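Local coordinates for protein L-lysine 6-oxidase (Marinomonas mediterranea, PDB 3WEU) that oxidises the epsilon-amino group of L-lysine with a cysteine tryptophylquinone cofactor, releasing ammonium and the hydrogen peroxide that makes it antibacterial, at residues E254-N257 and I258-S262. Sequence-based numbering, arbitrary orientation.
Sequences EIVN and ISTLS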
loop_
_atom_site.group_PDB
_atom_site.type_symbol
_atom_site.label_atom_id
_atom_site.label_comp_id
_atom_site.label_asym_id
_atom_site.label_seq_id
_atom_site.Cartn_x
_atom_site.Cartn_y
_atom_site.Cartn_z
ATOM N N GLU A 254 -3.784 36.933 12.735
ATOM C CA GLU A 254 -4.567 37.858 13.545
ATOM C C GLU A 254 -5.473 37.173 14.555
ATOM O O GLU A 254 -6.089 37.863 15.367
ATOM C CB GLU A 254 -5.405 38.718 12.655
ATOM C CG GLU A 254 -4.557 39.607 11.785
ATOM C CD GLU A 254 -5.260 40.154 10.537
ATOM O OE1 GLU A 254 -5.266 41.402 10.310
ATOM O OE2 GLU A 254 -5.780 39.336 9.731
ATOM N N ILE A 255 -5.622 35.861 14.476
ATOM C CA ILE A 255 -6.506 35.115 15.368
ATOM C C ILE A 255 -5.643 34.477 16.459
ATOM O O ILE A 255 -4.677 33.786 16.175
ATOM C CB ILE A 255 -7.279 34.039 14.591
ATOM C CG1 ILE A 255 -8.063 34.748 13.460
ATOM C CG2 ILE A 255 -8.200 33.258 15.518
ATOM C CD1 ILE A 255 -8.995 33.963 12.648
ATOM N N VAL A 256 -5.970 34.801 17.708
ATOM C CA VAL A 256 -5.165 34.432 18.862
ATOM C C VAL A 256 -5.798 33.247 19.611
ATOM O O VAL A 256 -7.016 33.202 19.788
ATOM C CB VAL A 256 -5.128 35.664 19.780
ATOM C CG1 VAL A 256 -4.313 35.426 21.038
ATOM C CG2 VAL A 256 -4.567 36.874 19.035
ATOM N N ASN A 257 -4.959 32.328 20.054
ATOM C CA ASN A 257 -5.365 31.198 20.870
ATOM C C ASN A 257 -5.852 31.661 22.237
ATOM O O ASN A 257 -5.272 32.539 22.863
ATOM C CB ASN A 257 -4.207 30.197 20.994
ATOM C CG ASN A 257 -3.837 29.577 19.640
ATOM O OD1 ASN A 257 -4.487 28.643 19.204
ATOM N ND2 ASN A 257 -2.847 30.142 18.948
ATOM N N ILE A 258 -6.956 31.062 22.687
ATOM C CA ILE A 258 -7.473 31.335 23.989
ATOM C C ILE A 258 -6.414 31.236 25.087
ATOM O O ILE A 258 -6.301 32.154 25.919
ATOM C CB ILE A 258 -8.699 30.477 24.301
ATOM C CG1 ILE A 258 -9.913 30.951 23.471
ATOM C CG2 ILE A 258 -9.044 30.576 25.819
ATOM C CD1 ILE A 258 -11.036 29.901 23.356
ATOM N N SER A 259 -5.643 30.156 25.073
ATOM C CA SER A 259 -4.449 30.041 25.928
ATOM C C SER A 259 -3.227 29.922 24.995
ATOM O O SER A 259 -3.069 28.948 24.228
ATOM C CB SER A 259 -4.540 28.865 26.913
ATOM O OG SER A 259 -5.761 28.901 27.680
ATOM N N THR A 260 -2.435 30.972 25.000
ATOM C CA THR A 260 -1.204 31.068 24.213
ATOM C C THR A 260 -0.028 30.507 24.989
ATOM O O THR A 260 -0.072 30.327 26.231
ATOM C CB THR A 260 -0.831 32.508 23.821
ATOM O OG1 THR A 260 -0.320 33.206 24.971
ATOM C CG2 THR A 260 -2.042 33.291 23.315
ATOM N N LEU A 261 1.070 30.285 24.278
ATOM C CA LEU A 261 2.298 29.890 25.002
ATOM C C LEU A 261 2.836 30.957 25.926
ATOM O O LEU A 261 3.447 30.653 26.975
ATOM C CB LEU A 261 3.352 29.439 24.025
ATOM C CG LEU A 261 4.305 28.284 24.314
ATOM C CD1 LEU A 261 5.646 28.766 24.715
ATOM C CD2 LEU A 261 3.814 27.121 25.207
ATOM N N SER A 262 2.558 32.232 25.636
ATOM C CA SER A 262 2.812 33.270 26.665
ATOM C C SER A 262 1.986 33.081 27.942
ATOM O O SER A 262 2.548 33.150 29.047
ATOM C CB SER A 262 2.646 34.686 26.141
ATOM O OG SER A 262 2.904 35.667 27.144
#
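The methyl group of Thr260 meets residues 256-257 where the chain bends on its way into helix 261-272. Its CG2 stands 3.3 Å from Asn257 O and 3.9 Å from Val256 CG1, so one carbon touches both a carbonyl oxygen and a valine methyl. The Val256 branch that reaches it is the one lying anti to the backbone N (chi1 -180°), and the two side chains cross at a slant. This is the close-packed part of the bend, and Asn257 CB adds to it by resting 3.6 Å from Ser259 O. Val256 is the more open side of the contact: it is partly exposed and its side chain lies about 4 Å from a bound 1,2-ethanediol, although Ile29 and Arg305 still touch it.

At Thr260 the branches divide the work. With chi1 at 74°, OG1 sits between the backbone N and the carbonyl carbon, while CG2, anti to the carbonyl carbon, points back to Asn257 O. Thr260 is the N-cap residue, its hydroxyl capping a backbone N just beyond Ser262; in return, Asp263 OD2 accepts a hydrogen bond from Thr260 N. Side chain and backbone thus pair reciprocally at the start of the helix, as in a capping box.

The amide end of Asn257 leads away from the bend, its ND2 hydrogen-bonded to Gln584 OE1, close in sequence to the quinone-bearing Trp581, while Gln409 holds Ser259 OG through OE1 and Ile258 O through NE2, the latter oxygen also receiving Arg305 NH1. Within the bend itself the contacts are therefore van der Waals ones, chiefly methyl against methyl and methyl against carbonyl, whereas Asn257 ND2, Ile258 O and Ser259 OG find their hydrogen bonds in surrounding parts of the fold.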